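Local coordinates for putative aldehyde dehydrogenase AldY (Bacillus subtilis, PDB 4DNG), which probably oxidises aldehydes to carboxylates with NAD(+) as the electron acceptor, and may help protect cells against stress from ethanol and related compounds, at residues A[133-144]-A[466-477]. Numbering follows the deposited sequence.
Sequences EGKTNKIYRLPL and EEFTVTKWISIQ
Thr136 with Ile476 and Leu142 with Val470 are the first and last hydrogen-bonded pairs joining strands 135-143 and 469-477, the long antiparallel arm of the aldehyde dehydrogenase oligomerisation domain. Four such pairs establish the register, each closed by two N-H...O bonds; Tyr140 N to Lys472 O, at 2.7 Å, is the shortest. The strands' N-to-C directions lie 145° apart, 35° short of antiparallel, as in a twisted pair.

One set of apolar contacts lies on the Thr136, Lys138, Tyr140 and Leu142 face. CD1 of Ile474 reaches Tyr140 CE1 at 3.6 Å, the two side chains crossing nearly perpendicularly, while Glu422 of the second subunit binds the Tyr140 hydroxyl. Residues 473-476 pair in parallel with a strand of that subunit, carrying the sheet across the interface.

On the other face, the Trp473 ring turns its edge to Asn137, whose CB lies 3.5 Å from NE1; Asn137 ND2 is hydrogen-bonded to Ser130 OG and Val128 O. Ile139 CG2 meets Thr471 CG2 at 3.7 Å.

A salt bridge links strand 135-143 to the end of helix 462-468. Bends at chi2 (89°) and chi3 fold Arg141 back to these weak bonds, its guanidinium plane 82° from the Glu466 carboxylate and NH2 3.2 Å from Glu466 OE2.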
ATOM      1  N   GLU A 133     -16.629 -21.622  20.439  1.00154.26           N
ATOM      2  CA  GLU A 133     -15.840 -22.533  21.218  1.00151.16           C
ATOM      3  C   GLU A 133     -15.088 -23.379  20.221  1.00146.91           C
ATOM      4  O   GLU A 133     -15.570 -23.597  19.117  1.00135.63           O
ATOM      5  CB  GLU A 133     -16.705 -23.389  22.144  1.00 94.91           C
ATOM      6  CG  GLU A 133     -17.342 -22.618  23.289  1.00 97.23           C
ATOM      7  CD  GLU A 133     -18.248 -23.485  24.142  1.00101.69           C
ATOM      8  OE1 GLU A 133     -18.530 -24.633  23.736  1.00102.91           O
ATOM      9  OE2 GLU A 133     -18.682 -23.019  25.217  1.00104.11           O
ATOM     10  N   GLY A 134     -13.893 -23.812  20.600  1.00149.62           N
ATOM     11  CA  GLY A 134     -13.150 -24.823  19.876  1.00149.16           C
ATOM     12  C   GLY A 134     -12.428 -24.225  18.692  1.00142.45           C
ATOM     13  O   GLY A 134     -11.679 -24.889  17.987  1.00143.13           O
ATOM     14  N   LYS A 135     -12.650 -22.937  18.513  1.00130.96           N
ATOM     15  CA  LYS A 135     -12.034 -22.149  17.452  1.00122.43           C
ATOM     16  C   LYS A 135     -10.737 -21.465  17.914  1.00115.56           C
ATOM     17  O   LYS A 135     -10.665 -20.925  19.021  1.00116.24           O
ATOM     18  CB  LYS A 135     -13.039 -21.122  16.910  1.00119.02           C
ATOM     19  CG  LYS A 135     -12.508 -20.279  15.763  1.00111.15           C
ATOM     20  CD  LYS A 135     -13.625 -19.651  14.954  1.00111.36           C
ATOM     21  CE  LYS A 135     -13.112 -19.320  13.567  1.00113.89           C
ATOM     22  NZ  LYS A 135     -14.194 -18.924  12.632  1.00120.68           N
ATOM     23  N   THR A 136      -9.719 -21.504  17.056  1.00111.13           N
ATOM     24  CA  THR A 136      -8.426 -20.873  17.320  1.00104.96           C
ATOM     25  C   THR A 136      -8.043 -20.039  16.121  1.00110.24           C
ATOM     26  O   THR A 136      -8.063 -20.527  14.988  1.00109.67           O
ATOM     27  CB  THR A 136      -7.320 -21.919  17.570  1.00102.62           C
ATOM     28  OG1 THR A 136      -7.736 -22.818  18.610  1.00108.56           O
ATOM     29  CG2 THR A 136      -6.017 -21.255  17.984  1.00 99.66           C
ATOM     30  N   ASN A 137      -7.707 -18.777  16.383  1.00113.34           N
ATOM     31  CA  ASN A 137      -7.197 -17.855  15.374  1.00104.77           C
ATOM     32  C   ASN A 137      -5.706 -17.583  15.572  1.00106.78           C
ATOM     33  O   ASN A 137      -5.300 -17.015  16.584  1.00113.05           O
ATOM     34  CB  ASN A 137      -7.976 -16.537  15.404  1.00104.03           C
ATOM     35  CG  ASN A 137      -9.442 -16.718  15.062  1.00108.22           C
ATOM     36  OD1 ASN A 137      -9.786 -17.379  14.086  1.00105.54           O
ATOM     37  ND2 ASN A 137     -10.315 -16.121  15.865  1.00116.20           N
ATOM     38  N   LYS A 138      -4.903 -17.998  14.594  1.00102.70           N
ATOM     39  CA  LYS A 138      -3.456 -17.847  14.640  1.00 99.86           C
ATOM     40  C   LYS A 138      -2.938 -17.009  13.487  1.00106.86           C
ATOM     41  O   LYS A 138      -3.331 -17.193  12.331  1.00107.99           O
ATOM     42  CB  LYS A 138      -2.774 -19.208  14.610  1.00105.69           C
ATOM     43  CG  LYS A 138      -2.759 -19.922  15.946  1.00109.19           C
ATOM     44  CD  LYS A 138      -1.824 -21.108  15.905  1.00110.31           C
ATOM     45  CE  LYS A 138      -2.496 -22.294  15.246  1.00117.92           C
ATOM     46  NZ  LYS A 138      -1.642 -23.505  15.469  1.00126.09           N
ATOM     47  N   ILE A 139      -2.049 -16.084  13.819  1.00107.06           N
ATOM     48  CA  ILE A 139      -1.447 -15.216  12.833  1.00100.19           C
ATOM     49  C   ILE A 139       0.037 -15.535  12.742  1.00 94.39           C
ATOM     50  O   ILE A 139       0.728 -15.632  13.758  1.00 95.82           O
ATOM     51  CB  ILE A 139      -1.703 -13.735  13.161  1.00 97.77           C
ATOM     52  CG1 ILE A 139      -3.206 -13.449  13.081  1.00 97.75           C
ATOM     53  CG2 ILE A 139      -0.926 -12.833  12.214  1.00 94.46           C
ATOM     54  CD1 ILE A 139      -3.658 -12.246  13.880  1.00101.30           C
ATOM     55  N   TYR A 140       0.499 -15.730  11.513  1.00 82.98           N
ATOM     56  CA  TYR A 140       1.888 -16.022  11.246  1.00 84.31           C
ATOM     57  C   TYR A 140       2.503 -14.919  10.424  1.00 82.85           C
ATOM     58  O   TYR A 140       1.826 -14.258   9.624  1.00 85.33           O
ATOM     59  CB  TYR A 140       2.024 -17.321  10.479  1.00 88.54           C
ATOM     60  CG  TYR A 140       1.494 -18.516  11.200  1.00 91.70           C
ATOM     61  CD1 TYR A 140       0.126 -18.737  11.297  1.00 87.49           C
ATOM     62  CD2 TYR A 140       2.361 -19.449  11.769  1.00 97.86           C
ATOM     63  CE1 TYR A 140      -0.369 -19.844  11.955  1.00 90.95           C
ATOM     64  CE2 TYR A 140       1.872 -20.565  12.427  1.00 93.67           C
ATOM     65  CZ  TYR A 140       0.503 -20.752  12.514  1.00 97.45           C
ATOM     66  OH  TYR A 140      -0.012 -21.846  13.168  1.00114.40           O
ATOM     67  N   ARG A 141       3.798 -14.743  10.636  1.00 84.91           N
ATOM     68  CA  ARG A 141       4.601 -13.748   9.970  1.00 81.33           C
ATOM     69  C   ARG A 141       5.458 -14.515   8.992  1.00 80.58           C
ATOM     70  O   ARG A 141       6.375 -15.244   9.386  1.00 83.17           O
ATOM     71  CB  ARG A 141       5.487 -13.032  10.984  1.00 85.25           C
ATOM     72  CG  ARG A 141       6.593 -12.186  10.362  1.00 90.84           C
ATOM     73  CD  ARG A 141       6.123 -10.778  10.082  1.00 88.50           C
ATOM     74  NE  ARG A 141       5.894 -10.019  11.302  1.00 92.35           N
ATOM     75  CZ  ARG A 141       4.879  -9.180  11.463  1.00 94.67           C
ATOM     76  NH1 ARG A 141       3.997  -9.006  10.489  1.00102.19           N
ATOM     77  NH2 ARG A 141       4.736  -8.524  12.596  1.00 93.16           N
ATOM     78  N   LEU A 142       5.151 -14.344   7.715  1.00 75.67           N
ATOM     79  CA  LEU A 142       5.813 -15.074   6.651  1.00 76.14           C
ATOM     80  C   LEU A 142       6.499 -14.092   5.705  1.00 70.28           C
ATOM     81  O   LEU A 142       6.160 -12.913   5.689  1.00 70.98           O
ATOM     82  CB  LEU A 142       4.767 -15.922   5.894  1.00 82.27           C
ATOM     83  CG  LEU A 142       4.565 -17.427   6.162  1.00 87.42           C
ATOM     84  CD1 LEU A 142       4.456 -17.798   7.637  1.00 77.99           C
ATOM     85  CD2 LEU A 142       3.330 -17.919   5.420  1.00 93.00           C
ATOM     86  N   PRO A 143       7.458 -14.572   4.894  1.00 73.37           N
ATOM     87  CA  PRO A 143       8.070 -13.717   3.844  1.00 64.05           C
ATOM     88  C   PRO A 143       7.058 -13.199   2.787  1.00 64.94           C
ATOM     89  O   PRO A 143       5.980 -13.772   2.618  1.00 67.86           O
ATOM     90  CB  PRO A 143       9.109 -14.635   3.193  1.00 64.71           C
ATOM     91  CG  PRO A 143       8.762 -16.032   3.621  1.00 73.39           C
ATOM     92  CD  PRO A 143       8.032 -15.933   4.930  1.00 74.52           C
ATOM     93  N   LEU A 144       7.386 -12.112   2.096  1.00 64.27           N
ATOM     94  CA  LEU A 144       6.492 -11.598   1.046  1.00 67.39           C
ATOM     95  C   LEU A 144       6.670 -12.383  -0.235  1.00 71.79           C
ATOM     96  O   LEU A 144       5.689 -12.753  -0.888  1.00 75.68           O
ATOM     97  CB  LEU A 144       6.775 -10.129   0.783  1.00 66.28           C
ATOM     98  CG  LEU A 144       5.907  -9.352  -0.189  1.00 66.19           C
ATOM     99  CD1 LEU A 144       4.407  -9.530   0.041  1.00 55.49           C
ATOM    100  CD2 LEU A 144       6.309  -7.897  -0.026  1.00 67.23           C
ATOM    101  N   GLU A 466       6.673  -5.158   8.619  1.00 74.98           N
ATOM    102  CA  GLU A 466       5.371  -5.256   7.945  1.00 72.54           C
ATOM    103  C   GLU A 466       5.516  -5.105   6.427  1.00 75.82           C
ATOM    104  O   GLU A 466       4.785  -5.747   5.684  1.00 73.95           O
ATOM    105  CB  GLU A 466       4.362  -4.208   8.452  1.00 75.08           C
ATOM    106  CG  GLU A 466       4.246  -4.027   9.966  1.00 91.50           C
ATOM    107  CD  GLU A 466       3.719  -5.254  10.708  1.00112.96           C
ATOM    108  OE1 GLU A 466       2.881  -6.008  10.159  1.00106.89           O
ATOM    109  OE2 GLU A 466       4.144  -5.458  11.867  1.00129.72           O
ATOM    110  N   GLU A 467       6.454  -4.266   5.976  1.00 74.81           N
ATOM    111  CA  GLU A 467       6.592  -3.953   4.545  1.00 72.17           C
ATOM    112  C   GLU A 467       7.111  -5.144   3.768  1.00 65.59           C
ATOM    113  O   GLU A 467       6.682  -5.385   2.646  1.00 68.78           O
ATOM    114  CB  GLU A 467       7.494  -2.730   4.300  1.00 81.99           C
ATOM    115  CG  GLU A 467       6.808  -1.365   4.368  1.00102.30           C
ATOM    116  CD  GLU A 467       7.770  -0.200   4.093  1.00120.79           C
ATOM    117  OE1 GLU A 467       8.167   0.501   5.054  1.00126.39           O
ATOM    118  OE2 GLU A 467       8.143   0.018   2.917  1.00109.10           O
ATOM    119  N   PHE A 468       8.001  -5.910   4.388  1.00 65.91           N
ATOM    120  CA  PHE A 468       8.682  -7.018   3.710  1.00 60.83           C
ATOM    121  C   PHE A 468       8.163  -8.380   4.138  1.00 60.16           C
ATOM    122  O   PHE A 468       8.705  -9.414   3.744  1.00 59.98           O
ATOM    123  CB  PHE A 468      10.206  -6.910   3.900  1.00 61.90           C
ATOM    124  CG  PHE A 468      10.805  -5.730   3.186  1.00 64.25           C
ATOM    125  CD1 PHE A 468      11.226  -5.841   1.864  1.00 65.27           C
ATOM    126  CD2 PHE A 468      10.908  -4.495   3.824  1.00 64.32           C
ATOM    127  CE1 PHE A 468      11.761  -4.749   1.192  1.00 67.47           C
ATOM    128  CE2 PHE A 468      11.434  -3.405   3.159  1.00 68.50           C
ATOM    129  CZ  PHE A 468      11.860  -3.530   1.840  1.00 68.82           C
ATOM    130  N   THR A 469       7.101  -8.388   4.935  1.00 67.77           N
ATOM    131  CA  THR A 469       6.468  -9.659   5.298  1.00 73.28           C
ATOM    132  C   THR A 469       4.997  -9.620   5.045  1.00 72.63           C
ATOM    133  O   THR A 469       4.410  -8.536   4.964  1.00 72.63           O
ATOM    134  CB  THR A 469       6.687 -10.041   6.773  1.00 68.49           C
ATOM    135  OG1 THR A 469       6.038  -9.084   7.632  1.00 67.35           O
ATOM    136  CG2 THR A 469       8.185 -10.128   7.087  1.00 59.49           C
ATOM    137  N   VAL A 470       4.402 -10.806   4.922  1.00 72.67           N
ATOM    138  CA  VAL A 470       2.951 -10.918   4.883  1.00 70.83           C
ATOM    139  C   VAL A 470       2.361 -11.483   6.189  1.00 75.55           C
ATOM    140  O   VAL A 470       2.984 -12.264   6.926  1.00 75.08           O
ATOM    141  CB  VAL A 470       2.486 -11.685   3.641  1.00 87.82           C
ATOM    142  CG1 VAL A 470       2.660 -13.185   3.825  1.00 82.87           C
ATOM    143  CG2 VAL A 470       1.043 -11.325   3.308  1.00107.12           C
ATOM    144  N   THR A 471       1.154 -11.046   6.495  1.00 84.78           N
ATOM    145  CA  THR A 471       0.443 -11.545   7.659  1.00 82.11           C
ATOM    146  C   THR A 471      -0.448 -12.684   7.193  1.00 77.21           C
ATOM    147  O   THR A 471      -1.322 -12.487   6.343  1.00 78.75           O
ATOM    148  CB  THR A 471      -0.356 -10.407   8.320  1.00 91.37           C
ATOM    149  OG1 THR A 471       0.494  -9.730   9.251  1.00 91.75           O
ATOM    150  CG2 THR A 471      -1.590 -10.922   9.057  1.00106.80           C
ATOM    151  N   LYS A 472      -0.192 -13.884   7.705  1.00 70.57           N
ATOM    152  CA  LYS A 472      -1.028 -15.026   7.359  1.00 72.24           C
ATOM    153  C   LYS A 472      -1.919 -15.446   8.532  1.00 77.79           C
ATOM    154  O   LYS A 472      -1.439 -15.665   9.650  1.00 73.74           O
ATOM    155  CB  LYS A 472      -0.184 -16.205   6.830  1.00 69.67           C
ATOM    156  CG  LYS A 472      -0.952 -17.512   6.594  1.00 64.24           C
ATOM    157  CD  LYS A 472      -1.814 -17.497   5.345  1.00 61.72           C
ATOM    158  CE  LYS A 472      -2.807 -18.653   5.311  1.00 65.79           C
ATOM    159  NZ  LYS A 472      -3.159 -19.108   3.930  1.00 62.21           N
ATOM    160  N   TRP A 473      -3.216 -15.571   8.252  1.00 78.09           N
ATOM    161  CA  TRP A 473      -4.201 -15.894   9.264  1.00 76.16           C
ATOM    162  C   TRP A 473      -4.806 -17.253   9.014  1.00 72.58           C
ATOM    163  O   TRP A 473      -5.225 -17.568   7.905  1.00 74.40           O
ATOM    164  CB  TRP A 473      -5.247 -14.777   9.343  1.00 87.39           C
ATOM    165  CG  TRP A 473      -6.443 -15.073  10.220  1.00107.19           C
ATOM    166  CD1 TRP A 473      -6.467 -15.237  11.608  1.00119.23           C
ATOM    167  CD2 TRP A 473      -7.843 -15.240   9.793  1.00115.77           C
ATOM    168  NE1 TRP A 473      -7.744 -15.500  12.051  1.00121.30           N
ATOM    169  CE2 TRP A 473      -8.615 -15.516  11.017  1.00119.92           C
ATOM    170  CE3 TRP A 473      -8.508 -15.197   8.570  1.00115.46           C
ATOM    171  CZ2 TRP A 473      -9.989 -15.724  10.986  1.00120.07           C
ATOM    172  CZ3 TRP A 473      -9.889 -15.416   8.551  1.00119.89           C
ATOM    173  CH2 TRP A 473     -10.611 -15.674   9.732  1.00125.71           C
ATOM    174  N   ILE A 474      -4.832 -18.084  10.051  1.00 72.20           N
ATOM    175  CA  ILE A 474      -5.398 -19.421   9.950  1.00 76.13           C
ATOM    176  C   ILE A 474      -6.376 -19.669  11.095  1.00 83.49           C
ATOM    177  O   ILE A 474      -6.022 -19.468  12.256  1.00 87.38           O
ATOM    178  CB  ILE A 474      -4.290 -20.498   9.937  1.00 73.61           C
ATOM    179  CG1 ILE A 474      -3.285 -20.206   8.803  1.00 70.31           C
ATOM    180  CG2 ILE A 474      -4.895 -21.901   9.838  1.00 70.54           C
ATOM    181  CD1 ILE A 474      -1.996 -20.975   8.901  1.00 71.28           C
ATOM    182  N   SER A 475      -7.606 -20.068  10.763  1.00 85.62           N
ATOM    183  CA  SER A 475      -8.585 -20.531  11.760  1.00 94.77           C
ATOM    184  C   SER A 475      -8.671 -22.043  11.755  1.00 93.08           C
ATOM    185  O   SER A 475      -8.889 -22.635  10.695  1.00 95.50           O
ATOM    186  CB  SER A 475      -9.982 -19.962  11.488  1.00100.19           C
ATOM    187  OG  SER A 475      -9.930 -18.559  11.363  1.00107.38           O
ATOM    188  N   ILE A 476      -8.497 -22.661  12.923  1.00 92.70           N
ATOM    189  CA  ILE A 476      -8.723 -24.110  13.071  1.00 99.31           C
ATOM    190  C   ILE A 476      -9.953 -24.392  13.948  1.00106.00           C
ATOM    191  O   ILE A 476     -10.253 -23.633  14.875  1.00102.33           O
ATOM    192  CB  ILE A 476      -7.473 -24.892  13.584  1.00101.07           C
ATOM    193  CG1 ILE A 476      -7.378 -24.889  15.120  1.00115.78           C
ATOM    194  CG2 ILE A 476      -6.181 -24.386  12.946  1.00 92.29           C
ATOM    195  CD1 ILE A 476      -7.981 -26.101  15.816  1.00122.71           C
ATOM    196  N   GLN A 477     -10.642 -25.492  13.645  1.00112.10           N
ATOM    197  CA  GLN A 477     -11.882 -25.867  14.308  1.00112.80           C
ATOM    198  C   GLN A 477     -11.755 -27.251  14.918  1.00119.05           C
ATOM    199  O   GLN A 477     -11.273 -28.170  14.257  1.00120.24           O
ATOM    200  CB  GLN A 477     -13.016 -25.877  13.283  1.00115.21           C
ATOM    201  CG  GLN A 477     -14.400 -25.647  13.866  1.00117.03           C
ATOM    202  CD  GLN A 477     -14.584 -24.213  14.311  1.00120.69           C
ATOM    203  OE1 GLN A 477     -14.474 -23.280  13.510  1.00115.25           O
ATOM    204  NE2 GLN A 477     -14.855 -24.025  15.595  1.00126.06           N
TER